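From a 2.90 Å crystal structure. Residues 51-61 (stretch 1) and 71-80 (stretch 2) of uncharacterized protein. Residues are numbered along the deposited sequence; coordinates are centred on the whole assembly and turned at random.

Stretch 1 51-61: DLVLNIDKSSY
Stretch 2, residues 71-80: RLFMQGSRFV

Stretch 1 enters as a strand, already under way at Asp-51, and runs through Leu-54 and Asn-55 with extended torsions. Asp-57 (phi/psi -59/157) then leads into a helix at Lys-58 to Tyr-61, where phi lies between -48° and -69° and psi between -40° and -50°. Tyr-61 N bonds to Asp-57 O at 3.1 Å.

Stretch 2 is a hairpin. Strand 71-75 turns back into strand 78-80 through a type II' turn from Gln-75 to Arg-78. Gly-76 has phi/psi 67/-110, and its positive phi by itself favours glycine; Ser-77 follows at -113/-2. The pairing is closed by Gln-75 N to Arg-78 O and Arg-78 N to Gln-75 O, both 3.0 Å, and by Val-80 N to Phe-73 O at 2.9 Å.

The strand of stretch 1 crosses the hairpin steeply. Its N-to-C direction makes 71° with strand 71-75 and 68° with strand 78-80. The axes approach to 11.2 Å and 6.7 Å respectively. The nearest CA atoms are those of Ile-56 and Phe-79, 6.2 Å apart. No hydrogen bond joins the stretches, so the contact rests on side-chain packing. It buries 333 Å² in total.

Leu-52, Leu-54 and Ile-56, every second residue, point toward the hairpin. Leu-72, Met-74 and Phe-79 point back toward them. Leu-52 (m, m) sets CG 4.0 Å from Met-74 SD. Leu-54 has an off-well chi1 of -26° and chi2 t. Leu-54 CD1 lies 3.8 Å from Met-74 SD, 4.3 Å from Leu-72 CD1 and 3.8 Å from Phe-79 CB, so one methyl touches residues of both hairpin strands. Met-74 is m, t, p; Leu-72 is t, p.

Phe-79 has the largest area covered by the other stretch. Its chi1 is t (169°) and chi2 is 79°. Ile-56 (p, t) places CG2 over one face of the Phe-79 ring, 3.4 Å from the ring centroid and 25° off its normal, a CH-pi contact. Ile-56 CG2 comes within 3.2 Å of Phe-79 CG, a tight approach.

Polar atoms sit at the ring edge. Phe-79 CE2 is 3.9 Å from Ser-60 OG and 4.0 Å from Asp-57 OD2. Asp-57 (chi1 51°, p) caps the helix: its OD1 accepts from Ser-60 N at 2.9 Å and from Ser-60 OG at 2.8 Å. Ser-60 takes chi1 m. The two capping residues thus also lie beside the ring edge.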

# COMPACT_ATOMS: atom_id res chain seq x y z
N ASP B 51 11.15 -9.60 5.89
CA ASP B 51 10.18 -9.18 6.89
C ASP B 51 8.80 -9.67 6.47
O ASP B 51 8.41 -9.56 5.30
CB ASP B 51 10.17 -7.65 7.02
CG ASP B 51 11.24 -7.14 7.98
OD1 ASP B 51 12.30 -7.80 8.10
OD2 ASP B 51 11.03 -6.06 8.58
N LEU B 52 8.06 -10.23 7.41
CA LEU B 52 6.72 -10.72 7.15
C LEU B 52 5.77 -9.75 7.84
O LEU B 52 5.89 -9.50 9.04
CB LEU B 52 6.51 -12.13 7.72
CG LEU B 52 7.02 -13.34 6.92
CD1 LEU B 52 6.56 -13.17 5.49
CD2 LEU B 52 8.52 -13.46 6.96
N VAL B 53 4.83 -9.19 7.09
CA VAL B 53 3.89 -8.28 7.72
C VAL B 53 2.50 -8.89 7.57
O VAL B 53 1.70 -8.50 6.72
CB VAL B 53 3.95 -6.88 7.08
CG1 VAL B 53 3.51 -5.84 8.11
CG2 VAL B 53 5.36 -6.59 6.60
N LEU B 54 2.22 -9.86 8.44
CA LEU B 54 0.97 -10.59 8.42
C LEU B 54 -0.15 -9.99 9.27
O LEU B 54 0.09 -9.30 10.27
CB LEU B 54 1.21 -12.03 8.89
CG LEU B 54 2.62 -12.59 8.67
CD1 LEU B 54 2.77 -13.93 9.35
CD2 LEU B 54 2.89 -12.70 7.18
N ASN B 55 -1.39 -10.28 8.86
CA ASN B 55 -2.57 -9.84 9.59
C ASN B 55 -2.98 -11.12 10.28
O ASN B 55 -3.12 -12.15 9.63
CB ASN B 55 -3.67 -9.39 8.64
CG ASN B 55 -3.22 -8.26 7.75
OD1 ASN B 55 -2.70 -7.24 8.23
ND2 ASN B 55 -3.42 -8.42 6.44
N ILE B 56 -3.13 -11.07 11.59
CA ILE B 56 -3.46 -12.26 12.35
C ILE B 56 -4.71 -12.02 13.17
O ILE B 56 -5.14 -10.87 13.31
CB ILE B 56 -2.29 -12.63 13.29
CG1 ILE B 56 -2.06 -11.53 14.32
CG2 ILE B 56 -1.00 -12.74 12.52
CD1 ILE B 56 -0.96 -11.85 15.31
N ASP B 57 -5.30 -13.09 13.70
CA ASP B 57 -6.51 -12.98 14.52
C ASP B 57 -6.31 -12.11 15.76
O ASP B 57 -5.19 -11.93 16.25
CB ASP B 57 -6.94 -14.37 14.94
CG ASP B 57 -5.80 -15.14 15.54
OD1 ASP B 57 -5.79 -15.30 16.79
OD2 ASP B 57 -4.91 -15.56 14.75
N LYS B 58 -7.42 -11.58 16.29
CA LYS B 58 -7.35 -10.70 17.44
C LYS B 58 -6.70 -11.34 18.64
O LYS B 58 -5.79 -10.78 19.25
CB LYS B 58 -8.73 -10.19 17.84
CG LYS B 58 -8.64 -9.07 18.89
CD LYS B 58 -9.97 -8.32 19.13
CE LYS B 58 -10.94 -9.14 19.95
NZ LYS B 58 -10.36 -9.50 21.28
N SER B 59 -7.16 -12.54 18.98
CA SER B 59 -6.62 -13.23 20.14
C SER B 59 -5.10 -13.45 20.13
O SER B 59 -4.45 -13.32 21.17
CB SER B 59 -7.34 -14.55 20.32
OG SER B 59 -6.88 -15.16 21.50
N SER B 60 -4.53 -13.78 18.96
CA SER B 60 -3.09 -13.98 18.85
C SER B 60 -2.36 -12.65 19.02
O SER B 60 -1.38 -12.54 19.76
CB SER B 60 -2.73 -14.56 17.48
OG SER B 60 -3.12 -15.93 17.42
N TYR B 61 -2.84 -11.63 18.31
CA TYR B 61 -2.28 -10.29 18.36
C TYR B 61 -2.09 -9.87 19.82
O TYR B 61 -1.05 -9.34 20.19
CB TYR B 61 -3.26 -9.33 17.66
CG TYR B 61 -2.86 -7.88 17.66
CD1 TYR B 61 -1.97 -7.38 16.72
CD2 TYR B 61 -3.38 -7.00 18.61
CE1 TYR B 61 -1.59 -6.04 16.73
CE2 TYR B 61 -3.02 -5.66 18.64
CZ TYR B 61 -2.12 -5.18 17.69
OH TYR B 61 -1.77 -3.85 17.70
N ARG B 71 9.45 -19.26 16.97
CA ARG B 71 9.19 -19.96 15.74
C ARG B 71 7.90 -19.41 15.18
O ARG B 71 6.94 -19.19 15.92
CB ARG B 71 9.02 -21.45 16.00
CG ARG B 71 10.28 -22.12 16.48
CD ARG B 71 10.04 -23.60 16.67
NE ARG B 71 9.01 -23.85 17.68
CZ ARG B 71 9.10 -23.44 18.94
NH1 ARG B 71 10.17 -22.77 19.36
NH2 ARG B 71 8.12 -23.71 19.78
N LEU B 72 7.88 -19.16 13.88
CA LEU B 72 6.69 -18.65 13.24
C LEU B 72 6.21 -19.74 12.27
O LEU B 72 7.00 -20.23 11.48
CB LEU B 72 7.02 -17.37 12.47
CG LEU B 72 6.05 -16.92 11.38
CD1 LEU B 72 4.68 -16.71 11.98
CD2 LEU B 72 6.54 -15.65 10.74
N PHE B 73 4.96 -20.14 12.37
CA PHE B 73 4.45 -21.15 11.44
C PHE B 73 3.53 -20.47 10.44
O PHE B 73 2.66 -19.67 10.82
CB PHE B 73 3.66 -22.26 12.17
CG PHE B 73 4.48 -23.04 13.15
CD1 PHE B 73 4.63 -22.61 14.46
CD2 PHE B 73 5.14 -24.21 12.76
CE1 PHE B 73 5.42 -23.31 15.37
CE2 PHE B 73 5.92 -24.92 13.66
CZ PHE B 73 6.06 -24.47 14.97
N MET B 74 3.72 -20.76 9.17
CA MET B 74 2.88 -20.15 8.15
C MET B 74 2.46 -21.18 7.13
O MET B 74 3.25 -22.03 6.73
CB MET B 74 3.62 -19.03 7.43
CG MET B 74 3.55 -17.66 8.09
SD MET B 74 4.57 -16.49 7.17
CE MET B 74 3.63 -16.40 5.67
N GLN B 75 1.20 -21.10 6.72
CA GLN B 75 0.68 -21.99 5.71
C GLN B 75 0.68 -21.10 4.49
O GLN B 75 -0.19 -20.23 4.33
CB GLN B 75 -0.74 -22.41 6.05
CG GLN B 75 -1.14 -23.76 5.51
CD GLN B 75 -2.63 -23.91 5.46
OE1 GLN B 75 -3.29 -23.32 4.60
NE2 GLN B 75 -3.19 -24.68 6.40
N GLY B 76 1.68 -21.29 3.63
CA GLY B 76 1.78 -20.45 2.46
C GLY B 76 2.11 -19.04 2.92
O GLY B 76 3.22 -18.78 3.42
N SER B 77 1.14 -18.13 2.79
CA SER B 77 1.33 -16.73 3.18
C SER B 77 0.46 -16.34 4.37
O SER B 77 0.52 -15.21 4.86
CB SER B 77 1.00 -15.81 2.01
OG SER B 77 -0.40 -15.83 1.76
N ARG B 78 -0.35 -17.30 4.82
CA ARG B 78 -1.24 -17.07 5.94
C ARG B 78 -0.59 -17.41 7.28
O ARG B 78 0.08 -18.44 7.42
CB ARG B 78 -2.52 -17.90 5.75
CG ARG B 78 -3.66 -17.52 6.68
CD ARG B 78 -4.90 -18.41 6.49
NE ARG B 78 -4.66 -19.81 6.83
CZ ARG B 78 -4.49 -20.27 8.08
NH1 ARG B 78 -4.54 -19.44 9.11
NH2 ARG B 78 -4.26 -21.57 8.29
N PHE B 79 -0.77 -16.53 8.25
CA PHE B 79 -0.22 -16.75 9.59
C PHE B 79 -0.91 -17.95 10.20
O PHE B 79 -2.12 -18.09 10.06
CB PHE B 79 -0.47 -15.52 10.46
CG PHE B 79 -0.17 -15.74 11.93
CD1 PHE B 79 1.14 -15.69 12.40
CD2 PHE B 79 -1.20 -15.94 12.85
CE1 PHE B 79 1.42 -15.84 13.77
CE2 PHE B 79 -0.94 -16.09 14.22
CZ PHE B 79 0.38 -16.03 14.68
N VAL B 80 -0.16 -18.81 10.89
CA VAL B 80 -0.77 -19.98 11.54
C VAL B 80 -0.61 -19.89 13.04
O VAL B 80 -1.55 -20.13 13.81
CB VAL B 80 -0.13 -21.30 11.07
CG1 VAL B 80 -0.88 -22.48 11.68
CG2 VAL B 80 -0.15 -21.39 9.55